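Local coordinates for protein N-acetyl-beta-D glucosaminidase (Rhizomucor miehei CAU432, PDB 4ZM6) that probably hydrolyses terminal N-acetylglucosamine residues with a family 3 glycoside hydrolase region and carries a GCN5-related glucosamine N-acetyltransferase region that binds acetyl-CoA, at residues A[394-399]-A[411-416]. Residues are numbered along the deposited sequence; the frame is centred on the assembly and turned at random.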
loop_
_atom_site.group_PDB
_atom_site.type_symbol
_atom_site.label_atom_id
_atom_site.label_comp_id
_atom_site.label_asym_id
_atom_site.label_seq_id
_atom_site.Cartn_x
_atom_site.Cartn_y
_atom_site.Cartn_z
ATOM N N PHE A 394 12.793 -42.010 -21.800
ATOM C CA PHE A 394 11.995 -40.793 -21.757
ATOM C C PHE A 394 10.543 -41.121 -22.091
ATOM O O PHE A 394 10.226 -41.472 -23.226
ATOM C CB PHE A 394 12.556 -39.739 -22.721
ATOM C CG PHE A 394 11.723 -38.481 -22.816
ATOM C CD1 PHE A 394 11.252 -37.847 -21.674
ATOM C CD2 PHE A 394 11.429 -37.922 -24.052
ATOM C CE1 PHE A 394 10.497 -36.690 -21.761
ATOM C CE2 PHE A 394 10.677 -36.758 -24.147
ATOM C CZ PHE A 394 10.207 -36.144 -22.997
ATOM N N LEU A 395 9.677 -41.006 -21.086
ATOM C CA LEU A 395 8.243 -41.237 -21.242
ATOM C C LEU A 395 7.523 -39.897 -21.236
ATOM O O LEU A 395 7.642 -39.141 -20.276
ATOM C CB LEU A 395 7.723 -42.108 -20.100
ATOM C CG LEU A 395 8.443 -43.443 -19.900
ATOM C CD1 LEU A 395 7.824 -44.225 -18.753
ATOM C CD2 LEU A 395 8.417 -44.264 -21.182
ATOM N N ALA A 396 6.788 -39.606 -22.310
ATOM C CA ALA A 396 6.033 -38.358 -22.440
ATOM C C ALA A 396 4.542 -38.646 -22.553
ATOM O O ALA A 396 4.147 -39.586 -23.228
ATOM C CB ALA A 396 6.502 -37.595 -23.662
ATOM N N ALA A 397 3.717 -37.836 -21.897
ATOM C CA ALA A 397 2.259 -37.990 -21.954
ATOM C C ALA A 397 1.690 -37.528 -23.296
ATOM O O ALA A 397 2.250 -36.643 -23.939
ATOM C CB ALA A 397 1.608 -37.210 -20.822
ATOM N N HIS A 398 0.577 -38.132 -23.711
ATOM C CA HIS A 398 -0.129 -37.719 -24.931
ATOM C C HIS A 398 -0.864 -36.407 -24.685
ATOM O O HIS A 398 -1.305 -36.141 -23.572
ATOM C CB HIS A 398 -1.125 -38.795 -25.390
ATOM N N VAL A 399 -1.070 -35.609 -25.701
ATOM C CA VAL A 399 -1.802 -34.399 -25.487
ATOM C C VAL A 399 -3.227 -34.617 -25.962
ATOM O O VAL A 399 -3.476 -35.438 -26.815
ATOM C CB VAL A 399 -1.042 -33.212 -26.081
ATOM C CG1 VAL A 399 -1.916 -32.272 -26.896
ATOM C CG2 VAL A 399 -0.339 -32.471 -24.965
ATOM N N PRO A 411 3.797 -32.506 -28.529
ATOM C CA PRO A 411 4.521 -31.316 -28.089
ATOM C C PRO A 411 5.764 -31.635 -27.312
ATOM O O PRO A 411 6.580 -30.776 -27.072
ATOM C CB PRO A 411 3.522 -30.635 -27.199
ATOM C CG PRO A 411 2.954 -31.737 -26.443
ATOM C CD PRO A 411 2.730 -32.796 -27.447
ATOM N N PHE A 412 5.951 -32.904 -27.012
ATOM C CA PHE A 412 7.080 -33.358 -26.242
ATOM C C PHE A 412 8.215 -33.809 -27.114
ATOM O O PHE A 412 9.192 -34.306 -26.647
ATOM C CB PHE A 412 6.661 -34.534 -25.435
ATOM C CG PHE A 412 6.230 -34.201 -24.080
ATOM C CD1 PHE A 412 7.137 -33.870 -23.128
ATOM C CD2 PHE A 412 4.912 -34.253 -23.746
ATOM C CE1 PHE A 412 6.732 -33.587 -21.853
ATOM C CE2 PHE A 412 4.492 -33.978 -22.477
ATOM C CZ PHE A 412 5.404 -33.645 -21.527
ATOM N N ASN A 413 8.058 -33.654 -28.394
ATOM C CA ASN A 413 9.125 -33.937 -29.358
ATOM C C ASN A 413 10.311 -32.994 -29.259
ATOM O O ASN A 413 11.448 -33.405 -29.499
ATOM C CB ASN A 413 8.599 -33.845 -30.792
ATOM C CG ASN A 413 7.766 -35.038 -31.187
ATOM O OD1 ASN A 413 7.538 -35.956 -30.392
ATOM N ND2 ASN A 413 7.302 -35.033 -32.428
ATOM N N SER A 414 10.044 -31.722 -28.969
ATOM C CA SER A 414 11.115 -30.757 -28.748
ATOM C C SER A 414 11.938 -31.177 -27.527
ATOM O O SER A 414 13.166 -31.104 -27.537
ATOM C CB SER A 414 10.552 -29.345 -28.569
ATOM O OG SER A 414 9.487 -29.325 -27.638
ATOM N N PHE A 415 11.257 -31.634 -26.481
ATOM C CA PHE A 415 11.934 -32.206 -25.327
ATOM C C PHE A 415 12.869 -33.302 -25.834
ATOM O O PHE A 415 14.054 -33.300 -25.519
ATOM C CB PHE A 415 10.914 -32.771 -24.321
ATOM C CG PHE A 415 11.379 -32.752 -22.883
ATOM C CD1 PHE A 415 12.437 -33.542 -22.463
ATOM C CD2 PHE A 415 10.729 -31.965 -21.944
ATOM C CE1 PHE A 415 12.848 -33.538 -21.140
ATOM C CE2 PHE A 415 11.134 -31.952 -20.623
ATOM C CZ PHE A 415 12.197 -32.741 -20.219
ATOM N N HIS A 416 12.327 -34.211 -26.644
ATOM C CA HIS A 416 13.092 -35.319 -27.229
ATOM C C HIS A 416 14.315 -34.825 -27.979
ATOM O O HIS A 416 15.419 -35.296 -27.742
ATOM C CB HIS A 416 12.208 -36.152 -28.170
ATOM C CG HIS A 416 12.945 -37.232 -28.899
ATOM N ND1 HIS A 416 13.588 -38.264 -28.249
ATOM C CD2 HIS A 416 13.136 -37.446 -30.223
ATOM C CE1 HIS A 416 14.146 -39.064 -29.138
ATOM N NE2 HIS A 416 13.886 -38.591 -30.343
#
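Phe394 lays its ring almost parallel to that of Phe415, the planes at 22° and the centroids 4.8 Å apart, but slid sideways so that the two barely overlap; the closest atoms, Phe394 CZ and Phe415 CD1, are 3.5 Å apart. This is the start of a right-handed beta-alpha-beta crossover in an alpha/beta domain: strand 392-397 leads through a partly disordered loop into helix 413-422, which packs on the sheet before the chain returns in the neighbouring parallel strand 426-431. Residues alternate along the strand, so Phe394 and Ala396 point toward the helix start, while Leu395 turns to the other face of the sheet. Phe412 lies over Ala396, beside Phe394: the methyl CB of Ala396 sits over one face of its ring as a CH-pi contact, 3.8 Å from the centroid, and Phe394 CZ comes within 3.8 Å of Phe412 CD1. Farther along, where the strand has ended, Val399 CG2 meets Pro411 CG at 3.7 Å. Helix 503-513 packs against Phe415 through Val510 and Ile513, and the ring of Tyr428 meets Phe394. The acetyl-CoA site lies in another part of the chain. His416 N donates to Phe412 O at 3.1 Å, and the edge of the Phe394 ring reaches that same carbonyl, with CE2 3.8 Å from Phe412 O.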